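PDB 1IZC: macrophomate synthase intermolecular Diels-Alderase from Macrophoma commelinae, which is an enzyme of the HpcH/HpaI aldolase/citrate lyase family, built as a beta/alpha (TIM) barrel that holds a magnesium ion and pyruvic acid. Local coordinates for residues Val67-Asp70 with Met75-Arg78; Asp83-Ala88 with Val98-Pro103; His105-Leu110 with Val136-Tyr141; Glu130-Phe135 with Ile180-Glu185; Glu191-Ile196 with Ser240-Arg245. The protein carries 1 engineered substitution. One frame throughout, in Å; residues are numbered along the deposited sequence.

Contact 1. Residues Val67-Asp70 with Met75-Arg78; sequences VWID and MFNR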
# COMPACT_ATOMS: atom_id res chain seq x y z
N VAL A 67 -14.64 -1.48 19.25
CA VAL A 67 -14.65 -1.63 17.80
C VAL A 67 -14.34 -3.12 17.66
O VAL A 67 -13.35 -3.60 18.20
CB VAL A 67 -13.54 -0.82 17.10
CG1 VAL A 67 -13.55 -1.13 15.59
CG2 VAL A 67 -13.78 0.68 17.32
N TRP A 68 -15.23 -3.84 16.97
CA TRP A 68 -15.11 -5.27 16.76
C TRP A 68 -14.57 -5.46 15.35
O TRP A 68 -15.29 -5.27 14.38
CB TRP A 68 -16.51 -5.87 16.90
CG TRP A 68 -16.62 -7.35 16.98
CD1 TRP A 68 -16.60 -8.11 18.12
CD2 TRP A 68 -16.86 -8.25 15.90
NE1 TRP A 68 -16.82 -9.43 17.81
CE2 TRP A 68 -16.98 -9.54 16.45
CE3 TRP A 68 -16.99 -8.08 14.52
CZ2 TRP A 68 -17.22 -10.67 15.66
CZ3 TRP A 68 -17.24 -9.21 13.72
CH2 TRP A 68 -17.35 -10.49 14.30
N ILE A 69 -13.30 -5.85 15.24
CA ILE A 69 -12.68 -6.03 13.93
C ILE A 69 -12.73 -7.49 13.51
O ILE A 69 -12.27 -8.36 14.25
CB ILE A 69 -11.22 -5.54 13.95
CG1 ILE A 69 -11.18 -4.08 14.44
CG2 ILE A 69 -10.59 -5.68 12.56
CD1 ILE A 69 -9.78 -3.50 14.57
N ASP A 70 -13.28 -7.75 12.33
CA ASP A 70 -13.40 -9.12 11.85
C ASP A 70 -12.26 -9.49 10.90
O ASP A 70 -12.21 -9.03 9.76
CB ASP A 70 -14.75 -9.30 11.15
CG ASP A 70 -14.97 -10.72 10.67
OD1 ASP A 70 -14.21 -11.62 11.08
OD2 ASP A 70 -15.93 -10.94 9.90
N MET A 75 -11.02 -8.29 5.01
CA MET A 75 -9.80 -8.34 4.21
C MET A 75 -8.64 -7.49 4.72
O MET A 75 -8.00 -6.77 3.96
CB MET A 75 -10.15 -7.94 2.77
CG MET A 75 -11.18 -8.83 2.11
SD MET A 75 -10.60 -10.54 1.93
CE MET A 75 -11.54 -11.33 3.20
N PHE A 76 -8.34 -7.58 6.01
CA PHE A 76 -7.23 -6.81 6.57
C PHE A 76 -5.88 -7.50 6.36
O PHE A 76 -5.74 -8.68 6.69
CB PHE A 76 -7.39 -6.63 8.09
CG PHE A 76 -8.59 -5.82 8.50
CD1 PHE A 76 -9.85 -6.42 8.62
CD2 PHE A 76 -8.46 -4.46 8.76
CE1 PHE A 76 -10.96 -5.67 9.01
CE2 PHE A 76 -9.56 -3.70 9.15
CZ PHE A 76 -10.82 -4.30 9.27
N ASN A 77 -4.91 -6.77 5.82
CA ASN A 77 -3.55 -7.30 5.70
C ASN A 77 -2.98 -7.21 7.11
O ASN A 77 -3.55 -6.55 7.98
CB ASN A 77 -2.68 -6.45 4.77
CG ASN A 77 -3.04 -6.61 3.31
OD1 ASN A 77 -3.59 -7.64 2.91
ND2 ASN A 77 -2.71 -5.60 2.50
N ARG A 78 -1.83 -7.83 7.33
CA ARG A 78 -1.22 -7.83 8.65
C ARG A 78 -0.92 -6.44 9.20
O ARG A 78 -1.35 -6.11 10.31
CB ARG A 78 0.06 -8.66 8.62
CG ARG A 78 0.65 -8.86 10.02
CD ARG A 78 1.89 -9.72 9.97
NE ARG A 78 2.37 -10.03 11.31
CZ ARG A 78 3.43 -10.80 11.55
NH1 ARG A 78 4.12 -11.32 10.54
NH2 ARG A 78 3.79 -11.08 12.81
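In the loop that leaves barrel strand 66-70 and leads into helix 78-91, Phe76 folds back and lays its ring against Ile69 at the end of that strand. The touch is a CH-pi contact: Ile69 CG2 lies 3.8 Å from the centroid of the Phe76 ring, 25° off the ring normal and shifted toward the rim. Ile69 turns this methyl anti to its own backbone N, with CG1 beside that N (chi1 -55°), and the two side chains cross at about a right angle. At the ring edge, near its plane, Asp70 O stands 3.7 Å from Phe76 CE1; His48 adds an edge-to-face contact with the same ring. The Asp70 carboxylate looks to other partners: OD2 takes a hydrogen bond from Trp152 NE1 of a second subunit, while OD1 accepts from His73 N. No hydrogen bond joins 67-70 to 75-78, so these two segments meet by an apolar CH-pi contact, while the bond from His73 N ties the loop to the strand by polar means.

Contact 2. Residues Asp83-Ala88 with Val98-Pro103; sequences DAIHAA and VIVRVP. With PYR (pyruvic acid), chain C.
Two neighbouring residues of one strand serve opposite sides of the barrel wall: Val100, like Val98, packs on Ile85 of the helix outside, while Arg101 reaches pyruvic acid inside. The contact belongs to the beta-alpha-beta unit of strand 66-70, helix 78-91 and strand 97-101; the axes of 83-88 and 98-101 approach to 9.5 Å and run nearly antiparallel, at 154°. The side chains that meet are apolar and buried, and no hydrogen bond crosses. Val98 spreads its two methyls between neighbouring turns of the helix: its CG1, anti to the backbone N (chi1 177°), lies 4.0 Å from Ile85 CG1, and its CG2 presses on Ala88 CB at 3.5 Å. Ile85, crossing both valines at about a right angle, extends its CD1 to within 4.0 Å of Val100 CG2, and Ala113 of helix 107-116 covers the same pair. Inside, the Arg101 chain bends about its CG-CD bond, and a salt bridge to Asp70 OD2 and a hydrogen bond to Gln183 OE1 steady its guanidinium. The ligand's ketone oxygen sits at the edge of this group, near its plane: Arg101 NH1 donates to pyruvic acid O3 over 2.6 Å, with 147° at the hydrogen.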
# COMPACT_ATOMS: atom_id res chain seq x y z
N ASP A 83 -2.43 -1.47 12.29
CA ASP A 83 -2.72 -0.04 12.27
C ASP A 83 -4.16 0.27 12.65
O ASP A 83 -4.42 1.31 13.26
CB ASP A 83 -2.42 0.57 10.89
CG ASP A 83 -0.92 0.65 10.59
OD1 ASP A 83 -0.10 0.44 11.50
OD2 ASP A 83 -0.55 0.95 9.44
N ALA A 84 -5.09 -0.61 12.29
CA ALA A 84 -6.50 -0.38 12.60
C ALA A 84 -6.70 -0.49 14.12
O ALA A 84 -7.42 0.30 14.73
CB ALA A 84 -7.39 -1.40 11.87
N ILE A 85 -6.05 -1.47 14.73
CA ILE A 85 -6.19 -1.65 16.17
C ILE A 85 -5.62 -0.42 16.89
O ILE A 85 -6.26 0.13 17.80
CB ILE A 85 -5.50 -2.95 16.63
CG1 ILE A 85 -6.25 -4.15 16.02
CG2 ILE A 85 -5.52 -3.04 18.17
CD1 ILE A 85 -5.54 -5.50 16.22
N HIS A 86 -4.44 0.03 16.47
CA HIS A 86 -3.83 1.22 17.05
C HIS A 86 -4.78 2.41 16.84
O HIS A 86 -5.03 3.18 17.76
CB HIS A 86 -2.51 1.58 16.37
CG HIS A 86 -1.33 0.84 16.90
ND1 HIS A 86 -0.05 1.05 16.42
CD2 HIS A 86 -1.22 -0.10 17.87
CE1 HIS A 86 0.79 0.27 17.07
NE2 HIS A 86 0.11 -0.44 17.96
N ALA A 87 -5.28 2.58 15.62
CA ALA A 87 -6.16 3.72 15.36
C ALA A 87 -7.43 3.72 16.23
O ALA A 87 -7.86 4.77 16.72
CB ALA A 87 -6.54 3.78 13.88
N ALA A 88 -8.04 2.55 16.41
CA ALA A 88 -9.25 2.48 17.24
C ALA A 88 -8.99 2.99 18.65
O ALA A 88 -9.77 3.77 19.20
CB ALA A 88 -9.77 1.03 17.31
N VAL A 98 -10.74 -2.79 21.81
CA VAL A 98 -10.75 -3.50 20.54
C VAL A 98 -10.92 -4.99 20.72
O VAL A 98 -10.20 -5.62 21.50
CB VAL A 98 -9.45 -3.25 19.73
CG1 VAL A 98 -9.48 -4.06 18.44
CG2 VAL A 98 -9.30 -1.77 19.43
N ILE A 99 -11.89 -5.55 20.01
CA ILE A 99 -12.16 -6.99 20.03
C ILE A 99 -11.91 -7.45 18.61
O ILE A 99 -12.34 -6.79 17.64
CB ILE A 99 -13.62 -7.28 20.43
CG1 ILE A 99 -13.85 -6.79 21.86
CG2 ILE A 99 -13.91 -8.78 20.31
CD1 ILE A 99 -15.34 -6.68 22.24
N VAL A 100 -11.22 -8.58 18.46
CA VAL A 100 -10.91 -9.06 17.13
C VAL A 100 -11.36 -10.49 16.96
O VAL A 100 -11.06 -11.34 17.80
CB VAL A 100 -9.38 -9.02 16.84
CG1 VAL A 100 -9.10 -9.57 15.44
CG2 VAL A 100 -8.87 -7.59 16.95
N ARG A 101 -12.14 -10.74 15.91
CA ARG A 101 -12.51 -12.12 15.63
C ARG A 101 -11.46 -12.59 14.64
O ARG A 101 -11.32 -12.04 13.54
CB ARG A 101 -13.88 -12.28 14.99
CG ARG A 101 -13.98 -13.70 14.47
CD ARG A 101 -15.33 -14.10 14.07
NE ARG A 101 -15.78 -13.45 12.84
CZ ARG A 101 -17.00 -13.62 12.38
NH1 ARG A 101 -17.83 -14.41 13.05
NH2 ARG A 101 -17.41 -13.01 11.27
N VAL A 102 -10.72 -13.62 15.03
CA VAL A 102 -9.64 -14.12 14.22
C VAL A 102 -9.99 -15.39 13.46
O VAL A 102 -10.97 -16.05 13.77
CB VAL A 102 -8.42 -14.44 15.11
CG1 VAL A 102 -7.95 -13.19 15.83
CG2 VAL A 102 -8.78 -15.53 16.13
N PRO A 103 -9.20 -15.71 12.43
CA PRO A 103 -9.45 -16.94 11.67
C PRO A 103 -9.16 -18.04 12.71
O PRO A 103 -8.23 -17.90 13.49
CB PRO A 103 -8.39 -16.91 10.58
CG PRO A 103 -8.07 -15.45 10.42
CD PRO A 103 -8.11 -14.92 11.83
C PYR C . -22.36 -16.12 11.99
O PYR C . -21.95 -17.12 11.38
OXT PYR C . -23.57 -15.78 12.08
CA PYR C . -21.25 -15.32 12.62
O3 PYR C . -20.04 -15.62 12.53
CB PYR C . -21.70 -14.13 13.36

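Contact 3. Residues His105-Leu110 with Val136-Tyr141; sequences HDEVSL and VKEMYY. Engineered in segment 105-110: Val108 (natural residue Ile).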
# COMPACT_ATOMS: atom_id res chain seq x y z
N HIS A 105 -7.55 -20.90 12.82
CA HIS A 105 -6.23 -21.52 12.93
C HIS A 105 -5.05 -20.65 12.53
O HIS A 105 -3.95 -21.15 12.33
CB HIS A 105 -6.18 -22.81 12.10
CG HIS A 105 -7.18 -23.84 12.52
ND1 HIS A 105 -7.22 -24.35 13.80
CD2 HIS A 105 -8.19 -24.43 11.84
CE1 HIS A 105 -8.22 -25.21 13.89
NE2 HIS A 105 -8.83 -25.28 12.72
N ASP A 106 -5.25 -19.34 12.45
CA ASP A 106 -4.16 -18.48 12.01
C ASP A 106 -3.40 -17.83 13.16
O ASP A 106 -3.85 -16.84 13.73
CB ASP A 106 -4.71 -17.40 11.08
CG ASP A 106 -3.61 -16.72 10.30
OD1 ASP A 106 -3.39 -17.09 9.12
OD2 ASP A 106 -2.96 -15.84 10.87
N GLU A 107 -2.23 -18.39 13.49
CA GLU A 107 -1.43 -17.87 14.59
C GLU A 107 -0.93 -16.45 14.36
O GLU A 107 -0.82 -15.67 15.32
CB GLU A 107 -0.23 -18.81 14.86
CG GLU A 107 -0.67 -20.21 15.28
CD GLU A 107 0.46 -21.08 15.82
OE1 GLU A 107 1.64 -20.73 15.63
OE2 GLU A 107 0.16 -22.12 16.44
N VAL A 108 -0.64 -16.09 13.11
CA VAL A 108 -0.13 -14.76 12.82
C VAL A 108 -1.21 -13.70 13.01
O VAL A 108 -0.95 -12.62 13.54
CB VAL A 108 0.43 -14.68 11.37
CG1 VAL A 108 0.85 -13.25 11.05
CG2 VAL A 108 1.65 -15.61 11.24
N SER A 109 -2.44 -14.01 12.61
CA SER A 109 -3.52 -13.03 12.82
C SER A 109 -3.67 -12.80 14.32
O SER A 109 -3.85 -11.67 14.78
CB SER A 109 -4.85 -13.54 12.26
OG SER A 109 -4.82 -13.66 10.84
N LEU A 110 -3.60 -13.88 15.09
CA LEU A 110 -3.76 -13.79 16.54
C LEU A 110 -2.64 -12.99 17.19
O LEU A 110 -2.92 -12.09 17.98
CB LEU A 110 -3.80 -15.19 17.15
CG LEU A 110 -3.89 -15.22 18.68
CD1 LEU A 110 -5.21 -14.58 19.15
CD2 LEU A 110 -3.82 -16.68 19.14
N VAL A 136 -5.88 -20.30 24.60
CA VAL A 136 -5.36 -19.83 25.87
C VAL A 136 -3.83 -19.90 25.83
O VAL A 136 -3.15 -18.96 26.25
CB VAL A 136 -5.90 -20.67 27.04
CG1 VAL A 136 -5.25 -20.25 28.36
CG2 VAL A 136 -7.41 -20.50 27.12
N LYS A 137 -3.29 -21.00 25.31
CA LYS A 137 -1.84 -21.15 25.24
C LYS A 137 -1.16 -20.03 24.45
O LYS A 137 -0.10 -19.53 24.85
CB LYS A 137 -1.45 -22.49 24.60
CG LYS A 137 -1.84 -23.73 25.40
CD LYS A 137 -1.50 -24.99 24.60
CE LYS A 137 -2.02 -26.25 25.29
NZ LYS A 137 -1.88 -27.44 24.39
N GLU A 138 -1.77 -19.62 23.34
CA GLU A 138 -1.18 -18.59 22.50
C GLU A 138 -1.49 -17.15 22.92
O GLU A 138 -0.78 -16.22 22.53
CB GLU A 138 -1.62 -18.78 21.05
CG GLU A 138 -1.16 -20.08 20.41
CD GLU A 138 0.36 -20.22 20.43
OE1 GLU A 138 1.05 -19.24 20.08
OE2 GLU A 138 0.85 -21.31 20.79
N MET A 139 -2.54 -16.97 23.70
CA MET A 139 -2.98 -15.64 24.11
C MET A 139 -2.40 -15.07 25.39
O MET A 139 -2.38 -13.85 25.59
CB MET A 139 -4.50 -15.63 24.25
CG MET A 139 -5.25 -15.62 22.93
SD MET A 139 -7.03 -15.69 23.14
CE MET A 139 -7.33 -14.10 24.01
N TYR A 140 -1.94 -15.94 26.26
CA TYR A 140 -1.43 -15.47 27.53
C TYR A 140 -0.02 -15.94 27.80
O TYR A 140 0.38 -17.03 27.39
CB TYR A 140 -2.36 -15.95 28.67
CG TYR A 140 -3.79 -15.47 28.51
CD1 TYR A 140 -4.74 -16.25 27.85
CD2 TYR A 140 -4.19 -14.22 29.00
CE1 TYR A 140 -6.06 -15.80 27.68
CE2 TYR A 140 -5.49 -13.76 28.83
CZ TYR A 140 -6.42 -14.55 28.17
OH TYR A 140 -7.71 -14.07 28.00
N TYR A 141 0.73 -15.09 28.50
CA TYR A 141 2.10 -15.41 28.86
C TYR A 141 2.11 -16.41 30.01
O TYR A 141 1.12 -16.56 30.72
CB TYR A 141 2.83 -14.15 29.34
CG TYR A 141 2.93 -13.08 28.29
CD1 TYR A 141 3.76 -13.25 27.18
CD2 TYR A 141 2.22 -11.89 28.41
CE1 TYR A 141 3.88 -12.26 26.22
CE2 TYR A 141 2.33 -10.90 27.45
CZ TYR A 141 3.16 -11.09 26.36
OH TYR A 141 3.29 -10.09 25.44
O HOH W 1 1.87 -18.30 17.68
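The first turn of helix 107-116 stands beside the last turn of helix 129-139, with Glu107 CA 7.9 Å from Glu138 CA and Leu110 CA 7.8 Å from Met139 CA. Leu110 carries the apolar part. Its CG is anti to the backbone N (chi1 177°), which sends the forked end across: CD2 rests on Glu138 CB at 3.6 Å and CD1 on Met139 CG at 3.9 Å, crossing both side chains at about a right angle. Toward solvent two acidic side chains meet, Glu107 OE2 lying 4.5 Å from Glu138 OE2. A water bridges the pair, donating to Glu138 OE1 over 2.7 Å and weakly to Glu107 OE1, which probably softens the repulsion together with the Arg146 salt bridge to Glu138 OE2. Asp106 is the N-cap of helix 107-116; its OD2 takes Ser109 N at 2.6 Å, nearly head-on to the C-O bond. Val108, an engineered substitution for Ile, packs on Asp106 of another subunit. Beneath the acidic pair, Leu110 and Met139 both touch Ile121 of strand 120-123, the strand that lies between these helices in sequence, as successive outer helices do in a beta/alpha barrel.

Contact 4. Residues Glu130-Phe135 with Ile180-Glu185; sequences EEVREF and IIPQIE. With MG (magnesium ion), chain B; PYR (pyruvic acid), chain C.
Ile180 and Val132 bury the most surface here, with Pro182 next, where helix 129-139 covers the outer face of barrel strand 179-184. The short axes pass 9.9 Å apart at 148°, roughly antiparallel. Val132 divides its two methyls between two residues of the strand's outer face: CG1, anti to the backbone N, lies loosely 4.4 Å from Ile180 CG2, and CG2 meets Pro182 CG at 4.0 Å, these last two side chains crossing at about a right angle. The other branch of Ile180 takes CD1 to the helix backbone one turn on, 4.3 Å from Phe135 C. At the strand's end Glu185 OE1 binds magnesium at 2.1 Å, joined by O and O3 of pyruvic acid, two waters and Asp211, while Gln183 NE2 comes within 3.0 Å of pyruvic acid O3. One water also donates to Glu185 OE2, as does His125 N. Metal on one oxygen and two donors on the other would fix this carboxylate's rotation; the strand's outer face meets the helix without a hydrogen bond, through apolar contacts.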
# COMPACT_ATOMS: atom_id res chain seq x y z
N GLU A 130 -10.93 -28.24 24.06
CA GLU A 130 -9.53 -28.30 23.62
C GLU A 130 -9.21 -27.18 22.64
O GLU A 130 -8.11 -26.61 22.68
CB GLU A 130 -9.21 -29.64 22.95
CG GLU A 130 -9.19 -30.86 23.88
CD GLU A 130 -10.57 -31.30 24.36
OE1 GLU A 130 -11.58 -30.98 23.70
OE2 GLU A 130 -10.65 -31.99 25.40
N GLU A 131 -10.14 -26.86 21.75
CA GLU A 131 -9.88 -25.78 20.78
C GLU A 131 -9.68 -24.46 21.50
O GLU A 131 -8.85 -23.64 21.11
CB GLU A 131 -11.05 -25.64 19.79
CG GLU A 131 -11.23 -26.86 18.91
CD GLU A 131 -12.47 -26.79 18.05
OE1 GLU A 131 -13.49 -26.24 18.50
OE2 GLU A 131 -12.41 -27.29 16.91
N VAL A 132 -10.46 -24.25 22.56
CA VAL A 132 -10.34 -23.01 23.32
C VAL A 132 -9.01 -22.99 24.07
O VAL A 132 -8.35 -21.95 24.14
CB VAL A 132 -11.51 -22.86 24.32
CG1 VAL A 132 -11.34 -21.58 25.12
CG2 VAL A 132 -12.84 -22.85 23.56
N ARG A 133 -8.60 -24.12 24.63
CA ARG A 133 -7.34 -24.13 25.36
C ARG A 133 -6.12 -23.90 24.47
O ARG A 133 -5.08 -23.45 24.95
CB ARG A 133 -7.22 -25.42 26.18
CG ARG A 133 -8.29 -25.42 27.27
CD ARG A 133 -8.09 -26.38 28.42
NE ARG A 133 -9.01 -25.99 29.48
CZ ARG A 133 -10.03 -26.72 29.93
NH1 ARG A 133 -10.26 -27.92 29.42
NH2 ARG A 133 -10.85 -26.21 30.84
N GLU A 134 -6.25 -24.17 23.17
CA GLU A 134 -5.14 -23.91 22.27
C GLU A 134 -4.99 -22.39 22.17
O GLU A 134 -3.88 -21.88 22.05
CB GLU A 134 -5.40 -24.52 20.89
CG GLU A 134 -5.17 -26.02 20.86
CD GLU A 134 -3.79 -26.41 21.38
OE1 GLU A 134 -2.77 -25.96 20.80
OE2 GLU A 134 -3.72 -27.16 22.38
N PHE A 135 -6.11 -21.67 22.23
CA PHE A 135 -6.04 -20.21 22.18
C PHE A 135 -5.51 -19.68 23.49
O PHE A 135 -4.77 -18.70 23.52
CB PHE A 135 -7.40 -19.58 21.86
CG PHE A 135 -7.66 -19.41 20.39
CD1 PHE A 135 -8.13 -20.48 19.63
CD2 PHE A 135 -7.34 -18.22 19.75
CE1 PHE A 135 -8.27 -20.37 18.24
CE2 PHE A 135 -7.48 -18.09 18.36
CZ PHE A 135 -7.94 -19.16 17.61
N ILE A 180 -11.05 -13.88 26.25
CA ILE A 180 -11.29 -14.92 25.26
C ILE A 180 -12.80 -15.15 25.17
O ILE A 180 -13.47 -15.36 26.18
CB ILE A 180 -10.61 -16.27 25.62
CG1 ILE A 180 -9.10 -16.10 25.73
CG2 ILE A 180 -10.88 -17.29 24.53
CD1 ILE A 180 -8.36 -17.43 25.88
N ILE A 181 -13.31 -15.09 23.94
CA ILE A 181 -14.73 -15.26 23.67
C ILE A 181 -14.98 -16.33 22.59
O ILE A 181 -14.81 -16.07 21.40
CB ILE A 181 -15.36 -13.93 23.18
CG1 ILE A 181 -15.18 -12.85 24.25
CG2 ILE A 181 -16.86 -14.10 22.90
CD1 ILE A 181 -13.97 -11.95 24.00
N PRO A 182 -15.39 -17.54 23.00
CA PRO A 182 -15.66 -18.58 22.01
C PRO A 182 -16.93 -18.23 21.26
O PRO A 182 -17.86 -17.68 21.85
CB PRO A 182 -15.88 -19.83 22.86
CG PRO A 182 -15.10 -19.55 24.12
CD PRO A 182 -15.40 -18.09 24.37
N GLN A 183 -16.99 -18.55 19.97
CA GLN A 183 -18.19 -18.31 19.20
C GLN A 183 -18.77 -19.68 18.85
O GLN A 183 -18.08 -20.55 18.30
CB GLN A 183 -17.88 -17.50 17.95
CG GLN A 183 -19.08 -17.32 17.06
CD GLN A 183 -18.85 -16.28 15.99
OE1 GLN A 183 -17.72 -16.04 15.56
NE2 GLN A 183 -19.93 -15.67 15.53
N ILE A 184 -20.04 -19.88 19.20
CA ILE A 184 -20.77 -21.13 18.97
C ILE A 184 -21.61 -20.94 17.72
O ILE A 184 -22.52 -20.10 17.69
CB ILE A 184 -21.69 -21.44 20.17
CG1 ILE A 184 -20.86 -21.54 21.45
CG2 ILE A 184 -22.45 -22.74 19.94
CD1 ILE A 184 -19.90 -22.71 21.48
N GLU A 185 -21.33 -21.72 16.68
CA GLU A 185 -22.06 -21.53 15.44
C GLU A 185 -22.20 -22.77 14.59
O GLU A 185 -22.17 -22.72 13.36
CB GLU A 185 -21.40 -20.41 14.64
CG GLU A 185 -19.91 -20.58 14.45
CD GLU A 185 -19.30 -19.34 13.82
OE1 GLU A 185 -20.07 -18.62 13.17
OE2 GLU A 185 -18.09 -19.10 13.95
MG MG B . -19.80 -17.39 11.51
C PYR C . -22.36 -16.12 11.99
O PYR C . -21.95 -17.12 11.38
OXT PYR C . -23.57 -15.78 12.08
CA PYR C . -21.25 -15.32 12.62
O3 PYR C . -20.04 -15.62 12.53
CB PYR C . -21.70 -14.13 13.36
O HOH W 2 -17.64 -17.49 11.84
O HOH W 3 -19.67 -16.02 9.70

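Contact 5. Residues Glu191-Ile196 with Ser240-Arg245; sequences ENVDAI and STAAQR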
# COMPACT_ATOMS: atom_id res chain seq x y z
N GLU A 191 -24.35 -28.59 20.71
CA GLU A 191 -24.45 -29.84 21.46
C GLU A 191 -23.46 -29.91 22.62
O GLU A 191 -23.71 -30.60 23.62
CB GLU A 191 -24.28 -31.03 20.51
CG GLU A 191 -25.29 -31.03 19.37
CD GLU A 191 -25.23 -32.26 18.47
OE1 GLU A 191 -24.13 -32.61 17.99
OE2 GLU A 191 -26.30 -32.86 18.23
N ASN A 192 -22.35 -29.19 22.51
CA ASN A 192 -21.33 -29.22 23.55
C ASN A 192 -21.20 -27.88 24.27
O ASN A 192 -20.20 -27.63 24.95
CB ASN A 192 -19.99 -29.62 22.91
CG ASN A 192 -18.93 -30.02 23.92
OD1 ASN A 192 -19.24 -30.60 24.97
ND2 ASN A 192 -17.67 -29.72 23.61
N VAL A 193 -22.21 -27.02 24.16
CA VAL A 193 -22.13 -25.69 24.78
C VAL A 193 -22.06 -25.70 26.31
O VAL A 193 -21.46 -24.81 26.91
CB VAL A 193 -23.29 -24.77 24.31
CG1 VAL A 193 -24.61 -25.20 24.93
CG2 VAL A 193 -22.98 -23.32 24.68
N ASP A 194 -22.66 -26.69 26.95
CA ASP A 194 -22.59 -26.72 28.40
C ASP A 194 -21.15 -26.80 28.87
O ASP A 194 -20.76 -26.11 29.82
CB ASP A 194 -23.39 -27.90 28.97
CG ASP A 194 -24.88 -27.77 28.70
OD1 ASP A 194 -25.37 -26.62 28.67
OD2 ASP A 194 -25.55 -28.80 28.52
N ALA A 195 -20.35 -27.63 28.21
CA ALA A 195 -18.95 -27.79 28.58
C ALA A 195 -18.13 -26.54 28.24
O ALA A 195 -17.27 -26.11 29.02
CB ALA A 195 -18.36 -29.00 27.87
N ILE A 196 -18.38 -25.95 27.08
CA ILE A 196 -17.63 -24.78 26.68
C ILE A 196 -17.93 -23.61 27.62
O ILE A 196 -17.02 -22.89 28.05
CB ILE A 196 -17.95 -24.40 25.22
CG1 ILE A 196 -17.51 -25.54 24.28
CG2 ILE A 196 -17.22 -23.10 24.84
CD1 ILE A 196 -18.07 -25.43 22.86
N SER A 240 -27.92 -19.57 25.60
CA SER A 240 -28.07 -18.48 26.56
C SER A 240 -28.15 -18.96 28.00
O SER A 240 -27.61 -18.31 28.89
CB SER A 240 -29.30 -17.63 26.23
OG SER A 240 -30.48 -18.41 26.23
N THR A 241 -28.83 -20.08 28.22
CA THR A 241 -28.94 -20.63 29.57
C THR A 241 -27.57 -21.09 30.06
O THR A 241 -27.23 -20.90 31.23
CB THR A 241 -29.93 -21.82 29.59
OG1 THR A 241 -31.23 -21.36 29.20
CG2 THR A 241 -30.02 -22.40 31.00
N ALA A 242 -26.78 -21.68 29.17
CA ALA A 242 -25.44 -22.14 29.56
C ALA A 242 -24.59 -20.94 29.96
O ALA A 242 -23.90 -20.98 30.98
CB ALA A 242 -24.78 -22.91 28.41
N ALA A 243 -24.62 -19.87 29.16
CA ALA A 243 -23.85 -18.67 29.48
C ALA A 243 -24.31 -18.09 30.84
O ALA A 243 -23.50 -17.82 31.72
CB ALA A 243 -24.03 -17.61 28.37
N GLN A 244 -25.61 -17.92 31.00
CA GLN A 244 -26.16 -17.36 32.24
C GLN A 244 -25.82 -18.15 33.50
O GLN A 244 -25.44 -17.58 34.52
CB GLN A 244 -27.69 -17.24 32.12
CG GLN A 244 -28.17 -16.13 31.19
CD GLN A 244 -29.54 -16.41 30.58
OE1 GLN A 244 -30.30 -17.25 31.08
NE2 GLN A 244 -29.86 -15.71 29.50
N ARG A 245 -25.96 -19.47 33.44
CA ARG A 245 -25.70 -20.29 34.62
C ARG A 245 -24.24 -20.24 35.07
O ARG A 245 -23.95 -20.40 36.26
CB ARG A 245 -26.13 -21.74 34.37
CG ARG A 245 -25.08 -22.61 33.72
CD ARG A 245 -25.46 -24.10 33.85
NE ARG A 245 -26.63 -24.41 33.06
CZ ARG A 245 -26.60 -24.91 31.83
NH1 ARG A 245 -25.44 -25.19 31.23
NH2 ARG A 245 -27.73 -25.10 31.17
O HOH W 4 -22.57 -25.56 31.91
O HOH W 5 -27.83 -25.16 28.57
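Arg245 and Asp194 form a salt bridge in the outer helical layer of the beta/alpha barrel, where short helix 193-197 meets the end of helix 230-245. Arg245 NH1 donates to Asp194 OD1 over 2.9 Å and almost straight, at 169°. The oxygen lies at the guanidinium edge, in its plane, but the donor comes from above the carboxylate, 57° out of that plane; the two flat groups are turned 65° apart. Two waters widen the grip. One accepts from Arg245 NH1 and donates to Asp194 O at 2.8 Å; the other accepts from Arg245 NH2 at 2.6 Å and donates to Asp194 OD1, which thus holds two donors. The arginine chain bends at its CG-CD bond, folding the guanidinium back over its own helix so that Ala242 CA lies 3.4 Å above one face. Deeper in, Val193 leans on Lys238 and Phe239 of helix 230-245. Ala242 CB points at the other helix, 4.2 Å from Val193 CG2 and 3.8 Å from Asp194 OD1.

Contacts 1, 2 and 4 all involve strands of the same eight-stranded parallel barrel, while contacts 3 and 5 join helices around it. Contacts 1 and 2, centres about 6 Å apart, lie in series on neighbouring strands 66-70 and 97-101. Contact 3 follows on helix 107-116 and shares helix 129-139 with contact 4, its segments alternating with those of contact 4 along the chain; their centres are about 11 Å apart. Contact 5 comes last, about 13 Å from contact 4, which it touches through Ile196, and about 28 Å from contact 1, beyond the chain's centre. Contacts 2 and 4 both reach pyruvic acid, so separate strand ends converge on one pocket.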